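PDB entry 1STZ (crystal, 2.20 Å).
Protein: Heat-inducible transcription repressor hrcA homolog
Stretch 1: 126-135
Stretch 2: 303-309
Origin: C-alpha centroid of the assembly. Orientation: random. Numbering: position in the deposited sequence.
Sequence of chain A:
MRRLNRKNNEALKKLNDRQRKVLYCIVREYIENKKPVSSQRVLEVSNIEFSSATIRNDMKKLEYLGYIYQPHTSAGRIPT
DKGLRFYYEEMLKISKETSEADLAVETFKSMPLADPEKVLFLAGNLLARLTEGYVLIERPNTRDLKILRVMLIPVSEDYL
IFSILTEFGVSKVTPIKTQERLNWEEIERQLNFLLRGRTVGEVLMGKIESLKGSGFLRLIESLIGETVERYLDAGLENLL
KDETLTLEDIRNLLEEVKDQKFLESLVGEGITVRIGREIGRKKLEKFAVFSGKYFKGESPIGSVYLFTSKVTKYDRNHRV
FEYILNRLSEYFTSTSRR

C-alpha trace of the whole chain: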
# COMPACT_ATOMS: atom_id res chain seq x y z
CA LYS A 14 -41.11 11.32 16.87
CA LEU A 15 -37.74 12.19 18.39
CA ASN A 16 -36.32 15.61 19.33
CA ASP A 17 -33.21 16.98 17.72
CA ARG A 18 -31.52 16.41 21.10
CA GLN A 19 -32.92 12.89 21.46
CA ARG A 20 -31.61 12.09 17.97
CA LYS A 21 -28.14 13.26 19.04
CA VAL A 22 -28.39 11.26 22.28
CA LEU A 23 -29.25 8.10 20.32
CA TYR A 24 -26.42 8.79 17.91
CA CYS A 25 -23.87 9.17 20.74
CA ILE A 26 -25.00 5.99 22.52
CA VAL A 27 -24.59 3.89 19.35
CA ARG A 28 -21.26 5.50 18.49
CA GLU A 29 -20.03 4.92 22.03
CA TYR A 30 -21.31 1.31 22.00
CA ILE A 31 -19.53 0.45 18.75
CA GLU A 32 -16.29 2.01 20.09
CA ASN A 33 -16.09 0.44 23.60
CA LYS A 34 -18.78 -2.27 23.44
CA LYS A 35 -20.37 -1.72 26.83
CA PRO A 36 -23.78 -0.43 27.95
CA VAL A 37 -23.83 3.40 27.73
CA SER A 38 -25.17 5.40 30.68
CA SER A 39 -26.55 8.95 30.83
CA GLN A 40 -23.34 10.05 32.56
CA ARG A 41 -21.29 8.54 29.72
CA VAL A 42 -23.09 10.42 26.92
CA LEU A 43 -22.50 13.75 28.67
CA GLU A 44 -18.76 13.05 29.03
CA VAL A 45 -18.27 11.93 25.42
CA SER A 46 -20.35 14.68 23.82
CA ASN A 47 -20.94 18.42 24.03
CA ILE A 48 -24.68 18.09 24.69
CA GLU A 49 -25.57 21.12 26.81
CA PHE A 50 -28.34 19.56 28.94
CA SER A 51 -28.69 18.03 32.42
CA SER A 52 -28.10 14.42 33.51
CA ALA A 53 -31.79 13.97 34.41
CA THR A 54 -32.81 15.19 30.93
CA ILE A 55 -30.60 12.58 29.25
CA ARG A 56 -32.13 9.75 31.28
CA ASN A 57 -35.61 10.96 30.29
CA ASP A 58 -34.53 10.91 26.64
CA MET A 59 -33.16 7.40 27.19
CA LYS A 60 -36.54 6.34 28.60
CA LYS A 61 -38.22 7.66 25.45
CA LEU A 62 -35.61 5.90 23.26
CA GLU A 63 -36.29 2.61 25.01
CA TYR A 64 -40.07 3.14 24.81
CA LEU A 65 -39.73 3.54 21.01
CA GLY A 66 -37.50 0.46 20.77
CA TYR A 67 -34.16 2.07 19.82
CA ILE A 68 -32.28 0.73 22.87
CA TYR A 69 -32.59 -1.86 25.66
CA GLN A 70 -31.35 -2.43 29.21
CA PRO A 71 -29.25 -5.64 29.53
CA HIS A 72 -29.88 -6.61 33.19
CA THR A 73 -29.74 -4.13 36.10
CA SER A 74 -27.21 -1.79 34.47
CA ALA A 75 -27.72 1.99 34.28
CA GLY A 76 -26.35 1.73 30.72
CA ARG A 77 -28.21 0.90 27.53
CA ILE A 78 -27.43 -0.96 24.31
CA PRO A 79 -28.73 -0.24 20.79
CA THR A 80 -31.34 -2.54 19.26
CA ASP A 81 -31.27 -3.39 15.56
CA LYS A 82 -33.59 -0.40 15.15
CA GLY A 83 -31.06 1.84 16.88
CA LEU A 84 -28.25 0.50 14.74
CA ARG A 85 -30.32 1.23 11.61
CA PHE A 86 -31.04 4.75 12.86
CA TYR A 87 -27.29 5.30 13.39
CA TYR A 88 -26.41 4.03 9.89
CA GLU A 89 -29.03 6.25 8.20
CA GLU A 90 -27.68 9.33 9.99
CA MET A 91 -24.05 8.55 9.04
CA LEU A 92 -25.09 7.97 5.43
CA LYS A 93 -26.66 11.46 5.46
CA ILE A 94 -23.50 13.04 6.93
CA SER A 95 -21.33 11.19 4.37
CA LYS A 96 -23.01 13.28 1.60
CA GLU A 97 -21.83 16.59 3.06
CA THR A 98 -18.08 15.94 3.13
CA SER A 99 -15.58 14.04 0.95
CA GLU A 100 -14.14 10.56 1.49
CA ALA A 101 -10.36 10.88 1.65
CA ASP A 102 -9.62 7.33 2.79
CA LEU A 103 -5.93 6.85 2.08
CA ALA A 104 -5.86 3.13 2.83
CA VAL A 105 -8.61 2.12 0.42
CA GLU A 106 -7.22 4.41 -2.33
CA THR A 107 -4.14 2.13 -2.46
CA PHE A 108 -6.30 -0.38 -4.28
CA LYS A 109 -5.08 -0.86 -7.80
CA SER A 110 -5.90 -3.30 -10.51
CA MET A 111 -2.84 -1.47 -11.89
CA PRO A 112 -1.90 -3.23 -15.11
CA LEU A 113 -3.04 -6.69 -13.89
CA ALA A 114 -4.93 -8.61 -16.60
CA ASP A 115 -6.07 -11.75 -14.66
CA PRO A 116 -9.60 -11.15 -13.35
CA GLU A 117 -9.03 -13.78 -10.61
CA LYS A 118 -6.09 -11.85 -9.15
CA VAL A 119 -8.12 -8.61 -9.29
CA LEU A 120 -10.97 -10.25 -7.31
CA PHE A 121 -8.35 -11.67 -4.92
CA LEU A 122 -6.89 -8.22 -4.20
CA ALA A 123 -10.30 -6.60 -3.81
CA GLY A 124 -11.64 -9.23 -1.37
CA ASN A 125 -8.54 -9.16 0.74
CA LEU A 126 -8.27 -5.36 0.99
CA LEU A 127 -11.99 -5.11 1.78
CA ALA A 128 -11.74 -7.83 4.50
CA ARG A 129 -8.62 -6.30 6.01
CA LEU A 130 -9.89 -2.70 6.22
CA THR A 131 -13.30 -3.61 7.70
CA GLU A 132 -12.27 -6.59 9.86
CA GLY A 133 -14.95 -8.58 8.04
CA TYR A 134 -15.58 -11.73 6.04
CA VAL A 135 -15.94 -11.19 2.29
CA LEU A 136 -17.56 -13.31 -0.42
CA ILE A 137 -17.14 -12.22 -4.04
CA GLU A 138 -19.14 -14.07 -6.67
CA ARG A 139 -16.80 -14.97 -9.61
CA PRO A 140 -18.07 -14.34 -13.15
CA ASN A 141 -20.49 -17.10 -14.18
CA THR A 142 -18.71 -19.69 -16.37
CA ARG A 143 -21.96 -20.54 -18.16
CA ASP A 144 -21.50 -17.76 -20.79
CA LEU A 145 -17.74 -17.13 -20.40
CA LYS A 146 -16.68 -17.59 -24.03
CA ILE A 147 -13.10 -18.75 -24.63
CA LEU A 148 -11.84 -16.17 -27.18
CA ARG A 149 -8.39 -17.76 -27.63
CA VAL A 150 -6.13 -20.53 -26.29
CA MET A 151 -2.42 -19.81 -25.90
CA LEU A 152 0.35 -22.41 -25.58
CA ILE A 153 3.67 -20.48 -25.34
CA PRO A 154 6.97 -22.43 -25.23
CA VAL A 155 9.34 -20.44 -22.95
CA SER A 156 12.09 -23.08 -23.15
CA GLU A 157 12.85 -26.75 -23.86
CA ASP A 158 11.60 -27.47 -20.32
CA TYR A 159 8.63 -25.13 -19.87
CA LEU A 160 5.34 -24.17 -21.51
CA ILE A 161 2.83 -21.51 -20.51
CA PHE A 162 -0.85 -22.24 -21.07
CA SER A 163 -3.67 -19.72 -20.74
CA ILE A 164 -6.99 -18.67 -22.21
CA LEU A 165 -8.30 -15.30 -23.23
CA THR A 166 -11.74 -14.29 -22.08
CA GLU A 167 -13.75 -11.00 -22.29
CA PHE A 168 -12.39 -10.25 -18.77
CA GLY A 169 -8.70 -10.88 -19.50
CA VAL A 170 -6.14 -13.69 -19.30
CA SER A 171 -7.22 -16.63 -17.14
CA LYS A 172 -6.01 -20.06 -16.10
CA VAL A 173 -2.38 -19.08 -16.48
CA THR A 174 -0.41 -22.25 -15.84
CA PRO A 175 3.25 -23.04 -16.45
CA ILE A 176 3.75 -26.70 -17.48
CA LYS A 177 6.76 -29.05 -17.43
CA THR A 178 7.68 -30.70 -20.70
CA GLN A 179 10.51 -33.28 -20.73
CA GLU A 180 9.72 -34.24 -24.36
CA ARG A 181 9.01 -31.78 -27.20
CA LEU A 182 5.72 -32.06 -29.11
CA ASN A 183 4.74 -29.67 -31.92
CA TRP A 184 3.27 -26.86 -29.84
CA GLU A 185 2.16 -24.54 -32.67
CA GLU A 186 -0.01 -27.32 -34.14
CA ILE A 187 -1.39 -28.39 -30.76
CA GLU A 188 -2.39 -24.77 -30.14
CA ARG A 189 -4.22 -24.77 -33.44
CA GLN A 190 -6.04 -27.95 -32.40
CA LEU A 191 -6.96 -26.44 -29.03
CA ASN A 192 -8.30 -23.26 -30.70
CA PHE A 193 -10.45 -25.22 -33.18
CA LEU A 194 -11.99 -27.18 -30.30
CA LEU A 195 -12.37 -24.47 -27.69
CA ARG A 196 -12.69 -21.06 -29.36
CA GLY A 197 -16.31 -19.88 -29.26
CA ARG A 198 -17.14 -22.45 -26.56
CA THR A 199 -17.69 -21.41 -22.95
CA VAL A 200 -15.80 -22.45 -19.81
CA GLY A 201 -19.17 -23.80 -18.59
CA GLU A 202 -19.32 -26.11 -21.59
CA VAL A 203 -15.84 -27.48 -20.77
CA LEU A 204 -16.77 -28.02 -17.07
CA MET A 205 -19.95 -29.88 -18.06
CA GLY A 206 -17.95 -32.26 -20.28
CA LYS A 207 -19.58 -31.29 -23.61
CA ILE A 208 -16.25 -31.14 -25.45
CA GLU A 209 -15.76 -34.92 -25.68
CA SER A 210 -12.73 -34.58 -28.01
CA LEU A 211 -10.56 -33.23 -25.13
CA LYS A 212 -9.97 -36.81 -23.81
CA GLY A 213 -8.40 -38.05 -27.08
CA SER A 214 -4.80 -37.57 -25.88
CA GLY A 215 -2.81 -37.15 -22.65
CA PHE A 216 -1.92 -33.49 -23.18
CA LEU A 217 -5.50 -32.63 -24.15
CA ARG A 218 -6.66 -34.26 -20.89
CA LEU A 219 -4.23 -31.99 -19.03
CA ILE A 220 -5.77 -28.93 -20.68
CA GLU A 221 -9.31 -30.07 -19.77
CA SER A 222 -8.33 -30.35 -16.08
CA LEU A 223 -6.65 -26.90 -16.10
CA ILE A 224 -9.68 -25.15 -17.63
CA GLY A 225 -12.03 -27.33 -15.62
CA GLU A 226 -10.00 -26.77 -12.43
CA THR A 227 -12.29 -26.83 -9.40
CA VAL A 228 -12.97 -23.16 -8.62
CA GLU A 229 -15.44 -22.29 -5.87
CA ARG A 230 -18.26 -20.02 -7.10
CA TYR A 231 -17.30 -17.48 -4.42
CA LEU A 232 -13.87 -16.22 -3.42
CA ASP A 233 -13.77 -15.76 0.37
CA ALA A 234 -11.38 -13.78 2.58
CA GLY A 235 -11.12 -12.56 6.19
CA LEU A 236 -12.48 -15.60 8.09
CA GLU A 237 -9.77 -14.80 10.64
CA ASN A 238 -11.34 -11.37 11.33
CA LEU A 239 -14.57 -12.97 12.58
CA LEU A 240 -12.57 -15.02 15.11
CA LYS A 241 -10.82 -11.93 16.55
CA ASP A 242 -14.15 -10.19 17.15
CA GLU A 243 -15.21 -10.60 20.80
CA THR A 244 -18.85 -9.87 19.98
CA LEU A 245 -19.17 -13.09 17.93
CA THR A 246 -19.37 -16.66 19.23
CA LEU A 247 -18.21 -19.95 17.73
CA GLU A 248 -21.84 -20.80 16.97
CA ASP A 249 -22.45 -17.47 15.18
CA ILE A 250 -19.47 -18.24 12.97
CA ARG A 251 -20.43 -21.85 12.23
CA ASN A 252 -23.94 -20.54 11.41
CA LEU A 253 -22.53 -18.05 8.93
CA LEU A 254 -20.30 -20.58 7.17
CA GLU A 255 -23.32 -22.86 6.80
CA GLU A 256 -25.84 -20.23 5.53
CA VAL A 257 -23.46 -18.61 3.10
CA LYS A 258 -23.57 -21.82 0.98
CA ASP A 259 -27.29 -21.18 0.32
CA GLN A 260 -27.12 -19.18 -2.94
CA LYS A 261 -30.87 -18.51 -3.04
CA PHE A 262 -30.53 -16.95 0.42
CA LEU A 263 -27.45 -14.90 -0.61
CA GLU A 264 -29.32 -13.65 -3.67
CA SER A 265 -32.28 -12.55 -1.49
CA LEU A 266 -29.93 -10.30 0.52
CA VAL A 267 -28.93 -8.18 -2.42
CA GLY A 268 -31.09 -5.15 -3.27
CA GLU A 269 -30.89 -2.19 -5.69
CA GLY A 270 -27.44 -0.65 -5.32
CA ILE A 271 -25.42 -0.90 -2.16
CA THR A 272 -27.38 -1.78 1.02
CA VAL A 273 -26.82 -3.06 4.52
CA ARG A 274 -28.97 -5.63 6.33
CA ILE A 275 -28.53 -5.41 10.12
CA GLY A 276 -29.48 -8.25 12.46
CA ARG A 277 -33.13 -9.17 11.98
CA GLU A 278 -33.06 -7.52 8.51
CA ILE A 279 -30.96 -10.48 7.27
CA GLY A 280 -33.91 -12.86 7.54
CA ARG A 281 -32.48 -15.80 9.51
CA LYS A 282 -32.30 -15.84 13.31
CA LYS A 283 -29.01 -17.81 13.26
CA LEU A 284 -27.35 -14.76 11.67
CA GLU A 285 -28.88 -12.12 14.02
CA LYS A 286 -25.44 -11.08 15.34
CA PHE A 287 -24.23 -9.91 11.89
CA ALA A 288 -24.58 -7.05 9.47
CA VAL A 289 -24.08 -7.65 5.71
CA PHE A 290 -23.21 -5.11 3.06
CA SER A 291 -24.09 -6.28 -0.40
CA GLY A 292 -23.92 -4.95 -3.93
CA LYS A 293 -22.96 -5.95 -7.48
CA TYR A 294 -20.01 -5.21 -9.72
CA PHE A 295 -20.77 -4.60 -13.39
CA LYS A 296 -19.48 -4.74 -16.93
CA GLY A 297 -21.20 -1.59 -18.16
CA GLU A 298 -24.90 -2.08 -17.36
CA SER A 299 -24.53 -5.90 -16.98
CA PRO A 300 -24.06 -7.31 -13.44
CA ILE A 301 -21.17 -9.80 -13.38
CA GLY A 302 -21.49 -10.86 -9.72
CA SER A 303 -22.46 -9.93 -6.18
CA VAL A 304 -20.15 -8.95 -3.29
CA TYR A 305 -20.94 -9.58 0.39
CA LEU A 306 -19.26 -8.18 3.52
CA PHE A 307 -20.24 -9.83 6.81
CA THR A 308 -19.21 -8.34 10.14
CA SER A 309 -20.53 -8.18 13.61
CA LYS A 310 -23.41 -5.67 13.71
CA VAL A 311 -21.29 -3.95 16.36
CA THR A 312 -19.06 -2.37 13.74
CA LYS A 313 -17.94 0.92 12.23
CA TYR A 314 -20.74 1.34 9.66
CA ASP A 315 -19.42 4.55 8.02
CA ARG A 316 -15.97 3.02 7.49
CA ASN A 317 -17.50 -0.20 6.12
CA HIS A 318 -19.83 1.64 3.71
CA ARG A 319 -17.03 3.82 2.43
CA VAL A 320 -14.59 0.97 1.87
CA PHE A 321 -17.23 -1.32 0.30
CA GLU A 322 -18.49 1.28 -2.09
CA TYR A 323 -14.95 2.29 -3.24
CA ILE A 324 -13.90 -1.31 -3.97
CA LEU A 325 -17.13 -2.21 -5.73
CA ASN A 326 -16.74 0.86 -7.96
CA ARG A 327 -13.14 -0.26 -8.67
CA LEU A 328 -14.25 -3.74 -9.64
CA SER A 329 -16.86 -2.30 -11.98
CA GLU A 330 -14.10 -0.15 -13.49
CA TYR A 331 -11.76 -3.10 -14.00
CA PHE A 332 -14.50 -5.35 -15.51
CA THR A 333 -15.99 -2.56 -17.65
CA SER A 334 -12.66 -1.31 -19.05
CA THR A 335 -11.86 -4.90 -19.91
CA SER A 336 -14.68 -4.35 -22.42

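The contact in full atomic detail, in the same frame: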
# COMPACT_ATOMS: atom_id res chain seq x y z
N LEU A 126 -8.38 -6.72 0.48
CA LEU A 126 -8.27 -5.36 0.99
C LEU A 126 -9.56 -4.98 1.75
O LEU A 126 -9.50 -4.36 2.81
CB LEU A 126 -8.02 -4.36 -0.14
CG LEU A 126 -7.81 -2.92 0.33
CD1 LEU A 126 -6.57 -2.78 1.19
CD2 LEU A 126 -7.71 -1.96 -0.84
N LEU A 127 -10.69 -5.35 1.18
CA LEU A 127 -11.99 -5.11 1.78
C LEU A 127 -12.09 -5.79 3.17
O LEU A 127 -12.52 -5.16 4.13
CB LEU A 127 -13.10 -5.63 0.86
CG LEU A 127 -14.49 -4.98 0.77
CD1 LEU A 127 -15.56 -5.98 0.32
CD2 LEU A 127 -14.94 -4.26 1.97
N ALA A 128 -11.74 -7.07 3.24
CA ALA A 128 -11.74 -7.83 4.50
C ALA A 128 -10.82 -7.21 5.53
O ALA A 128 -11.18 -7.05 6.70
CB ALA A 128 -11.32 -9.28 4.25
N ARG A 129 -9.61 -6.88 5.11
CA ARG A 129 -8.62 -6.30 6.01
C ARG A 129 -9.05 -4.96 6.62
O ARG A 129 -8.93 -4.76 7.82
CB ARG A 129 -7.30 -6.12 5.30
CG ARG A 129 -6.22 -5.58 6.20
CD ARG A 129 -4.84 -5.86 5.69
NE ARG A 129 -4.66 -5.43 4.31
CZ ARG A 129 -3.47 -5.25 3.72
NH1 ARG A 129 -2.34 -5.44 4.40
NH2 ARG A 129 -3.42 -4.87 2.45
N LEU A 130 -9.57 -4.06 5.79
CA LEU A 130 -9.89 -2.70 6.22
C LEU A 130 -11.17 -2.61 7.06
O LEU A 130 -11.36 -1.65 7.77
CB LEU A 130 -10.04 -1.79 5.00
CG LEU A 130 -8.82 -1.61 4.11
CD1 LEU A 130 -9.10 -0.52 3.09
CD2 LEU A 130 -7.57 -1.29 4.93
N THR A 131 -12.05 -3.59 6.95
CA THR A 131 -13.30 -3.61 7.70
C THR A 131 -13.35 -4.66 8.81
O THR A 131 -14.36 -4.78 9.49
CB THR A 131 -14.47 -3.88 6.77
OG1 THR A 131 -14.32 -5.18 6.19
CG2 THR A 131 -14.49 -2.89 5.62
N GLU A 132 -12.29 -5.45 8.95
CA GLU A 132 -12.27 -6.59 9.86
C GLU A 132 -13.51 -7.46 9.65
O GLU A 132 -14.17 -7.86 10.63
CB GLU A 132 -12.18 -6.12 11.32
CG GLU A 132 -10.94 -5.28 11.63
CD GLU A 132 -11.08 -4.51 12.94
OE1 GLU A 132 -12.23 -4.11 13.30
OE2 GLU A 132 -10.05 -4.26 13.61
N GLY A 133 -13.82 -7.74 8.39
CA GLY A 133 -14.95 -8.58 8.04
C GLY A 133 -14.60 -9.83 7.26
O GLY A 133 -13.42 -10.15 7.01
N TYR A 134 -15.65 -10.55 6.89
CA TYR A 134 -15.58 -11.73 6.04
C TYR A 134 -16.22 -11.37 4.72
O TYR A 134 -17.37 -10.95 4.69
CB TYR A 134 -16.40 -12.86 6.66
CG TYR A 134 -16.40 -14.19 5.91
CD1 TYR A 134 -17.57 -14.73 5.40
CD2 TYR A 134 -15.23 -14.92 5.75
CE1 TYR A 134 -17.57 -15.98 4.75
CE2 TYR A 134 -15.23 -16.15 5.10
CZ TYR A 134 -16.40 -16.66 4.59
OH TYR A 134 -16.41 -17.87 3.94
N VAL A 135 -15.49 -11.55 3.63
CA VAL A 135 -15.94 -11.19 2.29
C VAL A 135 -16.17 -12.40 1.39
O VAL A 135 -15.37 -13.33 1.36
CB VAL A 135 -14.92 -10.26 1.63
CG1 VAL A 135 -15.27 -9.98 0.17
CG2 VAL A 135 -14.84 -8.97 2.42
N SER A 303 -22.22 -10.61 -7.44
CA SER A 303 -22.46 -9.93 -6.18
C SER A 303 -21.26 -10.03 -5.22
O SER A 303 -20.46 -10.98 -5.27
CB SER A 303 -23.71 -10.53 -5.53
OG SER A 303 -24.82 -10.30 -6.38
N VAL A 304 -21.14 -9.02 -4.36
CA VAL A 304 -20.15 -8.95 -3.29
C VAL A 304 -20.87 -8.83 -1.95
O VAL A 304 -21.83 -8.08 -1.83
CB VAL A 304 -19.25 -7.73 -3.46
CG1 VAL A 304 -18.17 -7.68 -2.38
CG2 VAL A 304 -18.61 -7.72 -4.85
N TYR A 305 -20.38 -9.56 -0.96
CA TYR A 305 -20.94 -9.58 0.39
C TYR A 305 -19.84 -9.34 1.42
O TYR A 305 -18.79 -9.96 1.35
CB TYR A 305 -21.59 -10.92 0.69
CG TYR A 305 -22.67 -11.29 -0.30
CD1 TYR A 305 -22.35 -11.94 -1.47
CD2 TYR A 305 -24.00 -11.01 -0.04
CE1 TYR A 305 -23.34 -12.30 -2.38
CE2 TYR A 305 -24.99 -11.34 -0.94
CZ TYR A 305 -24.65 -11.99 -2.11
OH TYR A 305 -25.64 -12.36 -3.00
N LEU A 306 -20.09 -8.41 2.34
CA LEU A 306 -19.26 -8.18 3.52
C LEU A 306 -20.07 -8.49 4.79
O LEU A 306 -21.06 -7.82 5.09
CB LEU A 306 -18.87 -6.71 3.56
CG LEU A 306 -17.66 -6.19 4.34
CD1 LEU A 306 -18.00 -4.92 5.07
CD2 LEU A 306 -16.97 -7.18 5.23
N PHE A 307 -19.62 -9.47 5.55
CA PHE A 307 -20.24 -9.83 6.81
C PHE A 307 -19.34 -9.38 7.94
O PHE A 307 -18.16 -9.67 7.93
CB PHE A 307 -20.44 -11.34 6.90
CG PHE A 307 -21.40 -11.90 5.91
CD1 PHE A 307 -20.96 -12.40 4.70
CD2 PHE A 307 -22.75 -11.97 6.21
CE1 PHE A 307 -21.86 -12.95 3.78
CE2 PHE A 307 -23.64 -12.49 5.30
CZ PHE A 307 -23.19 -12.98 4.07
N THR A 308 -19.91 -8.68 8.91
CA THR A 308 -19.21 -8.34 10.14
C THR A 308 -20.15 -8.57 11.28
O THR A 308 -21.33 -8.80 11.07
CB THR A 308 -18.80 -6.83 10.15
OG1 THR A 308 -19.97 -6.01 10.00
CG2 THR A 308 -17.93 -6.47 8.94
N SER A 309 -19.65 -8.48 12.50
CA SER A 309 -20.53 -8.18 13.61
C SER A 309 -21.35 -6.92 13.31
O SER A 309 -20.88 -5.99 12.64
CB SER A 309 -19.73 -7.95 14.88
OG SER A 309 -20.60 -7.56 15.92
O HOH W 1 -16.72 -8.09 12.59

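The two stretches lie at least 169 residues apart in sequence wherever they touch, and together they bury 392 Å² of surface, both sides summed. Stretch 2 is a continuous strand; stretch 1 approaches it first as the last turns of a helix and then, after a short turn, as the start of an antiparallel strand. The helix and strand axes come within 9.8 Å at an angle of 22°, so their N-to-C directions nearly agree, and the chain must reverse at Glu132 and Gly133 before it can pair antiparallel.

Ser303, at the start of stretch 2, makes no contact. Val304 is the first residue to take part. Its CG1 lies 4.1 Å from Leu127 CD1 and 4.5 Å from Val135 CG1, so one methyl group meets both the helix and the new strand through purely apolar packing.

Tyr305 contributes through its backbone. Its side chain (chi1 m) leads away from stretch 1, and its hydroxyl is hydrogen-bonded elsewhere in the structure. Its carbonyl, however, receives a CA-H...O contact from Val135, with Val135 CA 3.2 Å from Tyr305 O and an angle of 146° at the hydrogen.

Leu306 has the largest area covered by the other stretch, 76 Å². It forms a non-hydrogen-bonded bridge with Val135, and the two side chains share a sheet face, where Val135 CG2 and Leu306 CD2 are 4.0 Å apart. From the helix, Leu127 CD2 reaches Leu306 CG at 4.1 Å. The CD2 methyl of Leu306 also approaches Thr131 OG1 at 3.5 Å and Gly133 CA at 3.7 Å. The hydroxyl of Thr131 is not left unpaired in this apolar setting, because Thr131 OG1 donates a hydrogen bond to Leu127 O at 2.7 Å, one turn back in the helix. Glycine suits position 133 for a steric reason: an ideally placed CB would lie 2.3 Å from Leu306 CD2 and 2.9 Å from Thr308 CG2, both clashes.

Phe307 supplies the polar link. Tyr134 N donates to Phe307 O at 2.9 Å and 176°, and Phe307 N donates to Tyr134 O at 2.8 Å and 179°; this nearly linear pair defines the antiparallel register. The Tyr134 and Phe307 side chains lie together on the face opposite Leu306 and Val135. There Tyr134 CD1 and Phe307 CD1 are 4.2 Å apart, the phenylalanine atom sitting at the edge of the tyrosine ring, near its plane, so the rings pack without a face-to-face overlap.

Thr308 turns its methyl group to the end of the turn: Thr308 CG2 is 3.8 Å from Gly133 CA and 4.0 Å from Thr131 O. Its hydroxyl is satisfied within its own strand, Thr308 OG1 donating to Ser309 O at 2.8 Å. Ser309 makes no direct contact, but a water links the stretches here, accepting from Ser309 N at 3.0 Å and lying 3.2 Å from Glu132 O, to which it can donate.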